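Local coordinates for protein monooxygenase (Agrobacterium tumefaciens, PDB 2I7G) that probably acts as a flavin-dependent oxidoreductase of the luciferase-like monooxygenase family, its precise substrate being unestablished, at residues Q270-I282 / L332-I344. Residues are numbered along the deposited sequence; the frame is centred on the assembly and turned at random.
Sequences QFYGPQAEVMNRI and LQMAIGLMPHDQI
I336 and M339, at the two ends of a type II' beta turn, fill the apolar centre of the contact with F271, A276 and V278. I336 CD1 lies 3.6 Å from F271 CZ, approaching the ring obliquely, while V278 CG1 sits over the centre of one ring face and M334 O meets the ring edge. M339 bends at both chi2 and chi3, which folds its selenium back to 3.7 Å from A276 CB; V278 CG2 packs on M339 CG at 3.6 Å. One direct backbone hydrogen bond joins the segments, from L338 N to A276 O at 2.6 Å, with an N-H...O angle of 159°. G337 has positive phi (50°) within the turn, and its backbone lies close against A276 O, with G337 C 3.6 Å from that oxygen. Beyond I336, the R281 guanidinium lays one face on I336 CG2, 3.4 Å from NH2. That NH2 forms a salt bridge with D31 and also reaches A335 O through a water.

The outer margin is more polar and partly exposed. Q270 and Q343, both extended, stack their amides with planes 13° apart and Q270 CD 3.5 Å from Q343 CD, and a water bridges Q270 O and Q343 OE1. Looser is the pair E277 and L338, which run side by side in the same direction, the E277 carboxylate resting against L338 CD1 (CD to CD1 3.8 Å). The turn following strand 329-333 thus packs against the link between helices 264-272 and 279-286, which follow the neighbouring parallel strand 252-260, as expected of the TIM barrel of luciferase-like monooxygenases.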
loop_
_atom_site.group_PDB
_atom_site.type_symbol
_atom_site.label_atom_id
_atom_site.label_comp_id
_atom_site.label_asym_id
_atom_site.label_seq_id
_atom_site.Cartn_x
_atom_site.Cartn_y
_atom_site.Cartn_z
ATOM N N GLN B 270 9.004 -7.716 32.386
ATOM C CA GLN B 270 9.160 -7.945 30.956
ATOM C C GLN B 270 9.201 -6.632 30.183
ATOM O O GLN B 270 9.966 -6.518 29.220
ATOM C CB GLN B 270 8.079 -8.894 30.404
ATOM C CG GLN B 270 8.242 -10.310 30.945
ATOM C CD GLN B 270 7.069 -11.237 30.601
ATOM O OE1 GLN B 270 6.151 -10.877 29.850
ATOM N NE2 GLN B 270 7.092 -12.450 31.195
ATOM N N PHE B 271 8.425 -5.641 30.625
ATOM C CA PHE B 271 8.379 -4.317 29.974
ATOM C C PHE B 271 9.625 -3.485 30.300
ATOM O O PHE B 271 10.104 -2.739 29.457
ATOM C CB PHE B 271 7.092 -3.582 30.382
ATOM C CG PHE B 271 6.558 -2.564 29.360
ATOM C CD1 PHE B 271 6.369 -1.235 29.733
ATOM C CD2 PHE B 271 6.212 -2.943 28.057
ATOM C CE1 PHE B 271 5.855 -0.289 28.817
ATOM C CE2 PHE B 271 5.683 -1.998 27.136
ATOM C CZ PHE B 271 5.500 -0.682 27.534
ATOM N N TYR B 272 10.155 -3.628 31.510
ATOM C CA TYR B 272 11.335 -2.865 31.982
ATOM C C TYR B 272 12.677 -3.572 31.681
ATOM O O TYR B 272 13.737 -2.964 31.817
ATOM C CB TYR B 272 11.213 -2.700 33.486
ATOM C CG TYR B 272 12.192 -1.792 34.194
ATOM C CD1 TYR B 272 13.221 -2.325 34.972
ATOM C CD2 TYR B 272 12.035 -0.392 34.155
ATOM C CE1 TYR B 272 14.111 -1.485 35.694
ATOM C CE2 TYR B 272 12.906 0.459 34.879
ATOM C CZ TYR B 272 13.934 -0.095 35.633
ATOM O OH TYR B 272 14.785 0.730 36.331
ATOM N N GLY B 273 12.642 -4.856 31.315
ATOM C CA GLY B 273 13.887 -5.629 31.125
ATOM C C GLY B 273 14.844 -4.932 30.158
ATOM O O GLY B 273 14.399 -4.434 29.124
ATOM N N PRO B 274 16.157 -4.880 30.491
ATOM C CA PRO B 274 17.156 -4.164 29.660
ATOM C C PRO B 274 17.213 -4.657 28.213
ATOM O O PRO B 274 17.364 -3.841 27.283
ATOM C CB PRO B 274 18.492 -4.458 30.360
ATOM C CG PRO B 274 18.133 -4.942 31.740
ATOM C CD PRO B 274 16.761 -5.514 31.681
ATOM N N GLN B 275 17.073 -5.970 28.020
ATOM C CA GLN B 275 17.139 -6.564 26.682
ATOM C C GLN B 275 16.037 -6.099 25.706
ATOM O O GLN B 275 16.256 -6.074 24.480
ATOM C CB GLN B 275 17.137 -8.085 26.762
ATOM C CG GLN B 275 18.528 -8.692 26.841
ATOM C CD GLN B 275 18.655 -9.975 26.015
ATOM O OE1 GLN B 275 17.847 -10.239 25.108
ATOM N NE2 GLN B 275 19.677 -10.775 26.325
ATOM N N ALA B 276 14.868 -5.743 26.241
ATOM C CA ALA B 276 13.733 -5.288 25.386
ATOM C C ALA B 276 13.906 -3.846 24.903
ATOM O O ALA B 276 13.296 -3.441 23.916
ATOM C CB ALA B 276 12.377 -5.459 26.108
ATOM N N GLU B 277 14.743 -3.075 25.605
ATOM C CA GLU B 277 15.002 -1.652 25.268
ATOM C C GLU B 277 13.734 -0.779 25.192
ATOM O O GLU B 277 13.690 0.235 24.471
ATOM C CB GLU B 277 15.828 -1.540 23.971
ATOM C CG GLU B 277 17.123 -2.375 23.999
ATOM C CD GLU B 277 17.964 -2.192 22.739
ATOM O OE1 GLU B 277 17.540 -1.410 21.840
ATOM O OE2 GLU B 277 19.051 -2.833 22.648
ATOM N N VAL B 278 12.696 -1.165 25.916
ATOM C CA VAL B 278 11.485 -0.362 25.944
ATOM C C VAL B 278 11.738 1.014 26.612
ATOM O O VAL B 278 11.284 2.045 26.099
ATOM C CB VAL B 278 10.329 -1.128 26.650
ATOM C CG1 VAL B 278 9.104 -0.209 26.859
ATOM C CG2 VAL B 278 9.957 -2.367 25.838
HETATM N N MSE B 279 12.473 1.027 27.732
HETATM C CA MSE B 279 12.627 2.266 28.512
HETATM C C MSE B 279 13.403 3.389 27.780
HETATM O O MSE B 279 13.209 4.585 28.089
HETATM C CB MSE B 279 13.188 1.983 29.925
HETATM C CG MSE B 279 12.300 1.025 30.759
HETATM SE SE MSE B 279 10.464 1.732 30.992
HETATM C CE MSE B 279 9.503 0.131 30.570
ATOM N N ASN B 280 14.258 2.997 26.828
ATOM C CA ASN B 280 14.994 3.945 25.977
ATOM C C ASN B 280 14.079 4.904 25.206
ATOM O O ASN B 280 14.485 6.032 24.884
ATOM C CB ASN B 280 15.904 3.197 24.989
ATOM C CG ASN B 280 17.091 2.514 25.672
ATOM O OD1 ASN B 280 17.679 1.580 25.126
ATOM N ND2 ASN B 280 17.442 2.982 26.861
ATOM N N ARG B 281 12.867 4.440 24.894
ATOM C CA ARG B 281 11.855 5.274 24.237
ATOM C C ARG B 281 10.833 5.800 25.266
ATOM O O ARG B 281 10.589 7.027 25.339
ATOM C CB ARG B 281 11.135 4.539 23.097
ATOM C CG ARG B 281 9.934 5.327 22.557
ATOM C CD ARG B 281 9.820 5.180 21.031
ATOM N NE ARG B 281 9.374 3.841 20.591
ATOM C CZ ARG B 281 8.110 3.443 20.525
ATOM N NH1 ARG B 281 7.109 4.252 20.932
ATOM N NH2 ARG B 281 7.854 2.218 20.071
ATOM N N ILE B 282 10.277 4.879 26.070
ATOM C CA ILE B 282 9.214 5.212 27.046
ATOM C C ILE B 282 9.702 6.221 28.077
ATOM O O ILE B 282 9.081 7.266 28.267
ATOM C CB ILE B 282 8.576 3.929 27.754
ATOM C CG1 ILE B 282 7.582 3.229 26.833
ATOM C CG2 ILE B 282 7.876 4.277 29.101
ATOM C CD1 ILE B 282 6.793 4.158 25.910
ATOM N N LEU B 332 -3.903 0.678 22.991
ATOM C CA LEU B 332 -2.757 0.333 23.835
ATOM C C LEU B 332 -1.561 -0.015 22.947
ATOM O O LEU B 332 -1.708 -0.867 22.039
ATOM C CB LEU B 332 -3.176 -0.895 24.664
ATOM C CG LEU B 332 -2.108 -1.416 25.617
ATOM C CD1 LEU B 332 -1.677 -0.347 26.658
ATOM C CD2 LEU B 332 -2.562 -2.800 26.310
ATOM N N GLN B 333 -0.393 0.567 23.226
ATOM C CA GLN B 333 0.844 0.222 22.502
ATOM C C GLN B 333 1.733 -0.590 23.451
ATOM O O GLN B 333 2.262 -0.047 24.435
ATOM C CB GLN B 333 1.560 1.482 21.993
ATOM C CG GLN B 333 2.898 1.157 21.317
ATOM C CD GLN B 333 3.568 2.377 20.682
ATOM O OE1 GLN B 333 2.954 3.117 19.903
ATOM N NE2 GLN B 333 4.812 2.537 20.941
HETATM N N MSE B 334 1.833 -1.892 23.180
HETATM C CA MSE B 334 2.669 -2.825 23.963
HETATM C C MSE B 334 3.945 -3.177 23.196
HETATM O O MSE B 334 5.051 -3.243 23.765
HETATM C CB MSE B 334 1.903 -4.136 24.235
HETATM C CG MSE B 334 0.539 -3.969 24.874
HETATM SE SE MSE B 334 -0.294 -5.691 25.385
HETATM C CE MSE B 334 -0.491 -6.468 23.638
ATOM N N ALA B 335 3.785 -3.445 21.897
ATOM C CA ALA B 335 4.908 -3.975 21.085
ATOM C C ALA B 335 5.842 -2.789 20.805
ATOM O O ALA B 335 5.623 -2.007 19.849
ATOM C CB ALA B 335 4.384 -4.593 19.797
ATOM N N ILE B 336 6.822 -2.627 21.696
ATOM C CA ILE B 336 7.777 -1.492 21.678
ATOM C C ILE B 336 9.190 -2.059 21.707
ATOM O O ILE B 336 9.417 -3.117 22.294
ATOM C CB ILE B 336 7.530 -0.581 22.908
ATOM C CG1 ILE B 336 6.127 0.024 22.845
ATOM C CG2 ILE B 336 8.546 0.578 23.005
ATOM C CD1 ILE B 336 5.713 0.622 24.154
ATOM N N GLY B 337 10.141 -1.374 21.061
ATOM C CA GLY B 337 11.539 -1.801 21.070
ATOM C C GLY B 337 11.690 -3.278 20.694
ATOM O O GLY B 337 11.116 -3.754 19.702
ATOM N N LEU B 338 12.454 -4.006 21.486
ATOM C CA LEU B 338 12.757 -5.391 21.175
ATOM C C LEU B 338 11.966 -6.345 22.076
ATOM O O LEU B 338 12.454 -7.437 22.396
ATOM C CB LEU B 338 14.272 -5.654 21.298
ATOM C CG LEU B 338 15.230 -4.687 20.551
ATOM C CD1 LEU B 338 16.693 -5.138 20.616
ATOM C CD2 LEU B 338 14.742 -4.467 19.108
HETATM N N MSE B 339 10.761 -5.938 22.486
HETATM C CA MSE B 339 9.889 -6.856 23.265
HETATM C C MSE B 339 9.816 -8.177 22.509
HETATM O O MSE B 339 9.527 -8.185 21.298
HETATM C CB MSE B 339 8.457 -6.338 23.405
HETATM C CG MSE B 339 8.219 -5.232 24.427
HETATM SE SE MSE B 339 8.667 -5.913 26.223
HETATM C CE MSE B 339 7.137 -7.120 26.446
ATOM N N PRO B 340 10.039 -9.296 23.204
ATOM C CA PRO B 340 9.975 -10.599 22.532
ATOM C C PRO B 340 8.552 -10.868 21.971
ATOM O O PRO B 340 7.522 -10.578 22.634
ATOM C CB PRO B 340 10.297 -11.582 23.653
ATOM C CG PRO B 340 10.994 -10.788 24.683
ATOM C CD PRO B 340 10.389 -9.426 24.631
ATOM N N HIS B 341 8.513 -11.436 20.776
ATOM C CA HIS B 341 7.237 -11.747 20.103
ATOM C C HIS B 341 6.280 -12.617 20.949
ATOM O O HIS B 341 5.078 -12.343 21.018
ATOM C CB HIS B 341 7.535 -12.439 18.764
ATOM C CG HIS B 341 6.306 -12.717 17.960
ATOM N ND1 HIS B 341 5.405 -11.733 17.626
ATOM C CD2 HIS B 341 5.802 -13.875 17.468
ATOM C CE1 HIS B 341 4.423 -12.257 16.913
ATOM N NE2 HIS B 341 4.638 -13.558 16.810
ATOM N N ASP B 342 6.830 -13.638 21.611
ATOM C CA ASP B 342 6.017 -14.557 22.434
ATOM C C ASP B 342 5.264 -13.792 23.534
ATOM O O ASP B 342 4.073 -14.026 23.773
ATOM C CB ASP B 342 6.851 -15.733 23.011
ATOM C CG ASP B 342 7.917 -15.295 24.016
ATOM O OD1 ASP B 342 8.565 -14.245 23.828
ATOM O OD2 ASP B 342 8.113 -16.021 25.016
ATOM N N GLN B 343 5.970 -12.867 24.174
ATOM C CA GLN B 343 5.403 -12.050 25.244
ATOM C C GLN B 343 4.300 -11.130 24.711
ATOM O O GLN B 343 3.252 -10.978 25.359
ATOM C CB GLN B 343 6.501 -11.264 25.987
ATOM C CG GLN B 343 7.457 -12.215 26.725
ATOM C CD GLN B 343 8.600 -11.495 27.421
ATOM O OE1 GLN B 343 8.760 -10.272 27.316
ATOM N NE2 GLN B 343 9.412 -12.277 28.161
ATOM N N ILE B 344 4.517 -10.511 23.546
ATOM C CA ILE B 344 3.451 -9.694 22.936
ATOM C C ILE B 344 2.227 -10.566 22.605
ATOM O O ILE B 344 1.090 -10.201 22.911
ATOM C CB ILE B 344 3.943 -8.950 21.670
ATOM C CG1 ILE B 344 5.098 -8.001 22.035
ATOM C CG2 ILE B 344 2.770 -8.199 20.984
ATOM C CD1 ILE B 344 5.911 -7.593 20.833
HETATM O O HOH W 1 10.842 -8.952 28.043
HETATM O O HOH W 2 5.713 0.454 18.740
#